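Alr3699 protein (Nostoc sp., PDB 4XSO) is of unknown function but belongs to the GT-B glycosyltransferase families, pairing two domains that are each built round a parallel beta sheet flanked by helices. Local coordinates at residues Ala237-Asp242 with Val267-Phe272; Gly210-Leu215 with Ala281-Val286; Ala36-Phe41 with His53-Glu58. All coordinates share one frame; numbering follows the deposited sequence.

From the N terminus, contact 3 comes first: 36-41 and 53-58 pair within the N-terminal GT-B domain, closing the short loop that holds helix 45-52. The remaining two contacts lie in the C-terminal domain and are nested. Contact 2 closes a long loop between 210-215 and 281-286, and inside it contact 1 closes a smaller one between 237-242 and 267-272. Strands 207-212 and 235-240 are sheet neighbours, so contacts 1 and 2 touch: V240 packs on F212 and probably hydrogen-bonds H211 and S213. Contact 3 is separate, its nearest atoms about 12 Å from contact 1 and about 17 Å from contact 2.

Contact 1 (Ala237-Asp242 with Val267-Phe272); sequences AILVGD and VKFLGF
Strand residues A237 to V240 run parallel to V267 to G271, their short axes 4.7 Å apart at closest approach and 21° off perfect alignment. The pairing is regular at first: K268 N donates to A237 O, L239 N to K268 O at 2.8 Å, and L270 N to L239 O. After L270 the regular pattern breaks, while the chains stay close, and the last direct bond, G241 N to G271 O, is bent to 134° at the hydrogen. A water bridges the chains here, accepting from G271 N and donating to L239 O and G241 O, so L239 O receives two bonds.

On one face of the sheet, L239 runs beside F269 in the same direction. Its CD1, anti to CA (chi2 -172°), reaches over the ring in a CH-pi contact, 4.0 Å from the F269 centroid; the same CD1 is 4.0 Å from V267 CG1. Helix 221-228 packs on L239 and V267, and helix 248-260 on V267 and F269. On the other face, the V240 and L270 side chains cross obliquely under helix 276-282, V240 CG2 3.9 Å from L270 CD1. Beta-branched valine and isoleucine, with leucine, suit a sheet packed by helices on both faces.

At G241 a CB would press on the preceding carbonyl oxygen, and G271 has positive phi; glycine suits both places. D242 OD1 lies in the plane of the F272 ring at its edge, 3.8 Å from CD2, facing weakly positive C-H groups. The chemistry implies a regularly bonded first part of the strand pair, with apolar packing around L239, and an irregular last part where glycines let the backbone turn and one water bonds three polar groups.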
loop_
_atom_site.group_PDB
_atom_site.type_symbol
_atom_site.label_atom_id
_atom_site.label_comp_id
_atom_site.label_asym_id
_atom_site.label_seq_id
_atom_site.Cartn_x
_atom_site.Cartn_y
_atom_site.Cartn_z
ATOM N N ALA A 237 28.786 41.087 8.597
ATOM C CA ALA A 237 28.092 39.821 8.517
ATOM C C ALA A 237 28.838 38.863 7.559
ATOM O O ALA A 237 29.359 39.284 6.544
ATOM C CB ALA A 237 26.661 40.064 8.099
ATOM N N ILE A 238 28.987 37.590 7.947
ATOM C CA ILE A 238 29.422 36.569 7.031
ATOM C C ILE A 238 28.259 35.683 6.809
ATOM O O ILE A 238 27.603 35.220 7.773
ATOM C CB ILE A 238 30.692 35.771 7.499
ATOM C CG1 ILE A 238 30.438 35.042 8.806
ATOM C CG2 ILE A 238 31.896 36.687 7.688
ATOM C CD1 ILE A 238 31.518 34.008 9.116
ATOM N N LEU A 239 27.952 35.472 5.532
ATOM C CA LEU A 239 26.885 34.560 5.089
ATOM C C LEU A 239 27.556 33.316 4.527
ATOM O O LEU A 239 28.306 33.371 3.525
ATOM C CB LEU A 239 25.978 35.185 4.027
ATOM C CG LEU A 239 25.445 36.578 4.412
ATOM C CD1 LEU A 239 24.409 36.995 3.386
ATOM C CD2 LEU A 239 24.793 36.608 5.731
ATOM N N VAL A 240 27.259 32.192 5.175
ATOM C CA VAL A 240 27.868 30.960 4.836
ATOM C C VAL A 240 26.776 30.051 4.399
ATOM O O VAL A 240 25.820 29.775 5.124
ATOM C CB VAL A 240 28.629 30.380 6.045
ATOM C CG1 VAL A 240 29.396 29.160 5.651
ATOM C CG2 VAL A 240 29.594 31.432 6.595
ATOM N N GLY A 241 26.915 29.624 3.167
ATOM C CA GLY A 241 26.034 28.694 2.531
ATOM C C GLY A 241 25.925 29.066 1.047
ATOM O O GLY A 241 26.406 30.126 0.547
ATOM N N ASP A 242 25.275 28.188 0.333
ATOM C CA ASP A 242 25.199 28.324 -1.082
ATOM C C ASP A 242 23.763 28.605 -1.457
ATOM O O ASP A 242 22.856 28.514 -0.648
ATOM C CB ASP A 242 25.831 27.111 -1.817
ATOM C CG ASP A 242 25.236 25.799 -1.406
ATOM O OD1 ASP A 242 24.628 25.726 -0.332
ATOM O OD2 ASP A 242 25.391 24.823 -2.151
ATOM N N VAL A 267 29.304 42.888 4.428
ATOM C CA VAL A 267 28.654 41.589 4.246
ATOM C C VAL A 267 29.593 40.772 3.356
ATOM O O VAL A 267 30.039 41.290 2.332
ATOM C CB VAL A 267 27.254 41.710 3.602
ATOM C CG1 VAL A 267 26.531 40.365 3.535
ATOM C CG2 VAL A 267 26.374 42.676 4.356
ATOM N N LYS A 268 30.022 39.575 3.808
ATOM C CA LYS A 268 30.863 38.670 2.996
ATOM C C LYS A 268 30.097 37.390 2.739
ATOM O O LYS A 268 29.713 36.691 3.686
ATOM C CB LYS A 268 32.235 38.397 3.654
ATOM C CG LYS A 268 33.169 39.600 3.655
ATOM C CD LYS A 268 34.500 39.382 4.401
ATOM C CE LYS A 268 35.454 38.422 3.680
ATOM N NZ LYS A 268 36.506 39.093 2.833
ATOM N N PHE A 269 29.830 37.075 1.470
ATOM C CA PHE A 269 29.307 35.771 1.108
ATOM C C PHE A 269 30.495 34.791 1.001
ATOM O O PHE A 269 31.375 34.984 0.147
ATOM C CB PHE A 269 28.599 35.803 -0.220
ATOM C CG PHE A 269 27.284 36.557 -0.228
ATOM C CD1 PHE A 269 27.241 37.919 -0.442
ATOM C CD2 PHE A 269 26.087 35.875 -0.122
ATOM C CE1 PHE A 269 26.015 38.596 -0.520
ATOM C CE2 PHE A 269 24.877 36.524 -0.172
ATOM C CZ PHE A 269 24.833 37.912 -0.384
ATOM N N LEU A 270 30.549 33.745 1.847
ATOM C CA LEU A 270 31.690 32.773 1.767
ATOM C C LEU A 270 31.397 31.563 0.940
ATOM O O LEU A 270 32.276 30.687 0.702
ATOM C CB LEU A 270 32.151 32.313 3.160
ATOM C CG LEU A 270 32.492 33.377 4.136
ATOM C CD1 LEU A 270 33.056 32.763 5.407
ATOM C CD2 LEU A 270 33.484 34.316 3.484
ATOM N N GLY A 271 30.161 31.428 0.550
ATOM C CA GLY A 271 29.752 30.263 -0.171
ATOM C C GLY A 271 29.602 29.011 0.714
ATOM O O GLY A 271 29.528 29.104 1.920
ATOM N N PHE A 272 29.530 27.836 0.109
ATOM C CA PHE A 272 29.371 26.601 0.912
ATOM C C PHE A 272 30.682 26.255 1.605
ATOM O O PHE A 272 31.714 26.170 0.972
ATOM C CB PHE A 272 28.892 25.442 0.049
ATOM C CG PHE A 272 28.711 24.157 0.812
ATOM C CD1 PHE A 272 29.814 23.362 1.151
ATOM C CD2 PHE A 272 27.448 23.720 1.180
ATOM C CE1 PHE A 272 29.646 22.176 1.860
ATOM C CE2 PHE A 272 27.281 22.524 1.885
ATOM C CZ PHE A 272 28.381 21.765 2.213
HETATM O O HOH W 1 27.641 32.426 0.946
#

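Contact 2 (Gly210-Leu215 with Ala281-Val286); sequences GHFSRL and AACDLV
Two neighbouring strands in the middle of the C-terminal parallel sheet of this GT-B protein meet here, with the turn from helix 276-282 into strand 285-287 bringing C283 and V286 against G210 and F212. G210 pairs with V286: its N donates to L285 O at 2.9 Å, while V286 CA lies 3.5 Å from G210 O in a CA-H...O contact.

The thiol of C283 comes in over G210. With SG anti to the carbonyl carbon of C283 (chi1 -69°), the sulfur reaches within 3.6 Å of G210 CA, in the space that a side chain at G210 would take up; glycine therefore suits this place. The same sulfur lies at the edge of the F212 ring, near its plane and 4.0 Å from CZ, a sulfur-aromatic contact in which it faces the C-H rim. F212 crosses V286 at about a right angle, and V286 CG1 is 4.1 Å from F212 CD1. I238, on the adjoining strand, packs on C283 as well.

Within the turn, D284 OD2 accepts from V208 N and forms a salt bridge with R198, tying the turn to strand 207-212 and to that arginine. The small, weakly polar thiol can thus lie against both the bare backbone of G210 and the edge of the F212 ring in this buried setting, closing the packing with little demand for hydrogen-bonding partners.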
loop_
_atom_site.group_PDB
_atom_site.type_symbol
_atom_site.label_atom_id
_atom_site.label_comp_id
_atom_site.label_asym_id
_atom_site.label_seq_id
_atom_site.Cartn_x
_atom_site.Cartn_y
_atom_site.Cartn_z
ATOM N N GLY A 210 27.685 35.820 12.174
ATOM C CA GLY A 210 27.673 34.768 11.169
ATOM C C GLY A 210 26.267 34.223 11.002
ATOM O O GLY A 210 25.525 34.032 11.986
ATOM N N HIS A 211 25.911 33.926 9.756
ATOM C CA HIS A 211 24.661 33.318 9.449
ATOM C C HIS A 211 24.987 32.076 8.639
ATOM O O HIS A 211 25.671 32.182 7.609
ATOM C CB HIS A 211 23.853 34.325 8.609
ATOM C CG HIS A 211 22.412 33.975 8.458
ATOM N ND1 HIS A 211 21.968 32.954 7.646
ATOM C CD2 HIS A 211 21.307 34.493 9.040
ATOM C CE1 HIS A 211 20.646 32.864 7.732
ATOM N NE2 HIS A 211 20.234 33.771 8.593
ATOM N N PHE A 212 24.549 30.922 9.063
ATOM C CA PHE A 212 25.023 29.653 8.439
ATOM C C PHE A 212 23.835 28.865 7.898
ATOM O O PHE A 212 23.116 28.267 8.657
ATOM C CB PHE A 212 25.689 28.798 9.494
ATOM C CG PHE A 212 26.913 29.423 10.028
ATOM C CD1 PHE A 212 26.833 30.335 11.024
ATOM C CD2 PHE A 212 28.115 29.139 9.482
ATOM C CE1 PHE A 212 27.937 30.953 11.490
ATOM C CE2 PHE A 212 29.246 29.779 9.913
ATOM C CZ PHE A 212 29.160 30.663 10.947
ATOM N N SER A 213 23.627 28.858 6.616
ATOM C CA SER A 213 22.348 28.383 6.101
ATOM C C SER A 213 22.463 28.391 4.576
ATOM O O SER A 213 23.383 28.998 4.042
ATOM C CB SER A 213 21.194 29.166 6.736
ATOM O OG SER A 213 20.097 29.294 5.879
ATOM N N ARG A 214 21.511 27.764 3.875
ATOM C CA ARG A 214 21.414 27.963 2.457
ATOM C C ARG A 214 20.653 29.298 2.283
ATOM O O ARG A 214 19.921 29.758 3.156
ATOM C CB ARG A 214 20.667 26.794 1.780
ATOM C CG ARG A 214 19.268 26.582 2.322
ATOM C CD ARG A 214 18.650 25.273 1.823
ATOM N NE ARG A 214 17.426 25.002 2.566
ATOM C CZ ARG A 214 17.368 24.411 3.759
ATOM N NH1 ARG A 214 18.473 23.955 4.360
ATOM N NH2 ARG A 214 16.181 24.255 4.344
ATOM N N LEU A 215 20.924 29.950 1.184
ATOM C CA LEU A 215 20.387 31.256 0.905
ATOM C C LEU A 215 18.962 31.040 0.434
ATOM O O LEU A 215 18.735 30.618 -0.712
ATOM C CB LEU A 215 21.243 31.940 -0.170
ATOM C CG LEU A 215 22.716 32.105 0.195
ATOM C CD1 LEU A 215 23.478 32.669 -1.012
ATOM C CD2 LEU A 215 22.889 32.998 1.415
ATOM N N ALA A 281 33.288 29.579 15.427
ATOM C CA ALA A 281 34.248 30.001 16.406
ATOM C C ALA A 281 34.825 31.348 16.060
ATOM O O ALA A 281 35.071 32.158 16.957
ATOM C CB ALA A 281 35.368 28.977 16.567
ATOM N N ALA A 282 35.016 31.628 14.782
ATOM C CA ALA A 282 35.537 32.910 14.431
ATOM C C ALA A 282 34.531 34.057 14.452
ATOM O O ALA A 282 34.924 35.171 14.315
ATOM C CB ALA A 282 36.203 32.831 13.111
ATOM N N CYS A 283 33.248 33.780 14.616
ATOM C CA CYS A 283 32.231 34.845 14.748
ATOM C C CYS A 283 32.284 35.377 16.169
ATOM O O CYS A 283 32.923 34.773 17.064
ATOM C CB CYS A 283 30.869 34.261 14.465
ATOM S SG CYS A 283 30.737 33.838 12.722
ATOM N N ASP A 284 31.652 36.521 16.369
ATOM C CA ASP A 284 31.440 37.080 17.686
ATOM C C ASP A 284 30.000 36.823 18.085
ATOM O O ASP A 284 29.706 36.792 19.232
ATOM C CB ASP A 284 31.799 38.564 17.657
ATOM C CG ASP A 284 33.282 38.791 17.283
ATOM O OD1 ASP A 284 34.070 38.518 18.213
ATOM O OD2 ASP A 284 33.667 39.146 16.096
ATOM N N LEU A 285 29.112 36.574 17.119
ATOM C CA LEU A 285 27.710 36.227 17.377
ATOM C C LEU A 285 27.232 35.408 16.205
ATOM O O LEU A 285 27.634 35.658 15.076
ATOM C CB LEU A 285 26.879 37.492 17.508
ATOM C CG LEU A 285 25.364 37.413 17.485
ATOM C CD1 LEU A 285 24.937 36.672 18.765
ATOM C CD2 LEU A 285 24.686 38.815 17.436
ATOM N N VAL A 286 26.434 34.380 16.477
ATOM C CA VAL A 286 25.844 33.557 15.444
ATOM C C VAL A 286 24.376 33.948 15.414
ATOM O O VAL A 286 23.740 33.958 16.458
ATOM C CB VAL A 286 26.030 32.082 15.735
ATOM C CG1 VAL A 286 25.292 31.261 14.697
ATOM C CG2 VAL A 286 27.525 31.775 15.687
#

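Contact 3 (Ala36-Phe41 with His53-Glu58)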
loop_
_atom_site.group_PDB
_atom_site.type_symbol
_atom_site.label_atom_id
_atom_site.label_comp_id
_atom_site.label_asym_id
_atom_site.label_seq_id
_atom_site.Cartn_x
_atom_site.Cartn_y
_atom_site.Cartn_z
ATOM N N ALA A 36 21.830 -2.911 10.025
ATOM C CA ALA A 36 20.819 -2.035 9.462
ATOM C C ALA A 36 20.984 -1.838 7.994
ATOM O O ALA A 36 22.014 -2.188 7.467
ATOM C CB ALA A 36 20.826 -0.717 10.201
ATOM N N LEU A 37 19.920 -1.333 7.345
ATOM C CA LEU A 37 19.853 -0.959 5.966
ATOM C C LEU A 37 19.068 0.345 5.907
ATOM O O LEU A 37 18.005 0.439 6.512
ATOM C CB LEU A 37 19.128 -2.037 5.156
ATOM C CG LEU A 37 19.019 -1.797 3.643
ATOM C CD1 LEU A 37 20.356 -1.518 2.999
ATOM C CD2 LEU A 37 18.368 -3.032 2.972
ATOM N N VAL A 38 19.577 1.356 5.216
ATOM C CA VAL A 38 18.767 2.524 4.868
ATOM C C VAL A 38 18.188 2.408 3.426
ATOM O O VAL A 38 18.900 2.365 2.432
ATOM C CB VAL A 38 19.539 3.857 4.991
ATOM C CG1 VAL A 38 18.591 5.025 4.665
ATOM C CG2 VAL A 38 20.086 4.049 6.376
ATOM N N GLY A 39 16.886 2.303 3.347
ATOM C CA GLY A 39 16.165 2.274 2.090
ATOM C C GLY A 39 15.781 3.718 1.743
ATOM O O GLY A 39 15.101 4.431 2.523
ATOM N N LEU A 40 16.284 4.184 0.618
ATOM C CA LEU A 40 15.881 5.461 0.095
ATOM C C LEU A 40 14.866 5.313 -1.060
ATOM O O LEU A 40 14.892 4.350 -1.793
ATOM C CB LEU A 40 17.102 6.209 -0.434
ATOM C CG LEU A 40 18.238 6.516 0.543
ATOM C CD1 LEU A 40 19.363 7.242 -0.204
ATOM C CD2 LEU A 40 17.725 7.336 1.710
ATOM N N PHE A 41 14.022 6.305 -1.232
ATOM C CA PHE A 41 13.107 6.292 -2.374
ATOM C C PHE A 41 13.642 7.058 -3.598
ATOM O O PHE A 41 13.043 7.019 -4.640
ATOM C CB PHE A 41 11.729 6.831 -1.958
ATOM C CG PHE A 41 11.020 6.005 -0.902
ATOM C CD1 PHE A 41 11.463 4.742 -0.522
ATOM C CD2 PHE A 41 9.848 6.492 -0.326
ATOM C CE1 PHE A 41 10.776 4.008 0.437
ATOM C CE2 PHE A 41 9.174 5.770 0.624
ATOM C CZ PHE A 41 9.633 4.534 1.012
ATOM N N HIS A 53 29.956 6.645 5.105
ATOM C CA HIS A 53 29.915 6.325 6.520
ATOM C C HIS A 53 29.732 4.827 6.765
ATOM O O HIS A 53 29.462 4.451 7.874
ATOM C CB HIS A 53 28.796 7.129 7.207
ATOM C CG HIS A 53 29.144 8.567 7.468
ATOM N ND1 HIS A 53 28.805 9.591 6.601
ATOM C CD2 HIS A 53 29.770 9.154 8.518
ATOM C CE1 HIS A 53 29.198 10.745 7.109
ATOM N NE2 HIS A 53 29.798 10.506 8.265
ATOM N N HIS A 54 29.899 3.984 5.740
ATOM C CA HIS A 54 29.740 2.524 5.827
ATOM C C HIS A 54 28.321 2.068 6.250
ATOM O O HIS A 54 28.145 0.978 6.807
ATOM C CB HIS A 54 30.846 1.837 6.678
ATOM C CG HIS A 54 32.227 2.256 6.288
ATOM N ND1 HIS A 54 32.833 1.818 5.131
ATOM C CD2 HIS A 54 33.083 3.144 6.853
ATOM C CE1 HIS A 54 33.999 2.417 4.993
ATOM N NE2 HIS A 54 34.178 3.222 6.030
ATOM N N ILE A 55 27.316 2.876 5.913
ATOM C CA ILE A 55 25.961 2.525 6.251
ATOM C C ILE A 55 25.353 1.904 5.017
ATOM O O ILE A 55 25.236 2.548 4.000
ATOM C CB ILE A 55 25.173 3.716 6.746
ATOM C CG1 ILE A 55 25.792 4.230 8.009
ATOM C CG2 ILE A 55 23.717 3.334 7.117
ATOM C CD1 ILE A 55 25.259 5.577 8.392
ATOM N N PRO A 56 24.875 0.648 5.144
ATOM C CA PRO A 56 24.314 0.037 3.975
ATOM C C PRO A 56 23.120 0.857 3.485
ATOM O O PRO A 56 22.296 1.318 4.302
ATOM C CB PRO A 56 23.910 -1.344 4.427
ATOM C CG PRO A 56 24.724 -1.618 5.650
ATOM C CD PRO A 56 24.898 -0.252 6.305
ATOM N N VAL A 57 23.017 0.965 2.169
ATOM C CA VAL A 57 21.966 1.803 1.556
ATOM C C VAL A 57 21.502 1.136 0.301
ATOM O O VAL A 57 22.288 0.494 -0.400
ATOM C CB VAL A 57 22.360 3.292 1.349
ATOM C CG1 VAL A 57 23.556 3.399 0.474
ATOM C CG2 VAL A 57 21.211 4.078 0.692
ATOM N N GLU A 58 20.200 1.246 0.059
ATOM C CA GLU A 58 19.528 0.708 -1.125
ATOM C C GLU A 58 18.474 1.710 -1.576
ATOM O O GLU A 58 17.794 2.379 -0.750
ATOM C CB GLU A 58 18.802 -0.613 -0.828
ATOM C CG GLU A 58 18.230 -1.273 -2.093
ATOM C CD GLU A 58 17.819 -2.729 -1.890
ATOM O OE1 GLU A 58 18.153 -3.299 -0.821
ATOM O OE2 GLU A 58 17.159 -3.297 -2.796
#
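Main-chain hydrogen bonds join V38 to P56 and E58. V38 N donates to P56 O at 2.9 Å and almost straight (177°), V38 O receives E58 N, and E58 O takes L40 N at 2.7 Å. CA-H...O contacts supplement them: V57 CA lies 3.2 Å from V38 O, and G39 CA is close to E58 O. Proline has no N-H to offer, and P56 instead sets its ring against A36 O, with CG 3.3 Å away.

Strand 36-40, helix 45-52 and strand 57-59 form a beta-alpha-beta unit at one edge of the N-terminal parallel sheet. A Schellman motif ends the helix, with H54 at positive phi and I55 N bonded to L50 O.

Apolar contacts lie on both faces. V38 and I55 meet CG2 to CG2 at 3.8 Å, and L40 CD1 meets V57 CG2 at the same separation, beneath the helix, whose L50 touches both I55 and V57; beta-branched V38 and V57 suit extended strands. On the other face, chi1 (-178°) sets L37 CG anti to its backbone N and chi2 (53°) turns CD1 to P56 CB, 3.8 Å away. L37 CD2 separately lies beside the carboxylate oxygen E58 OE1.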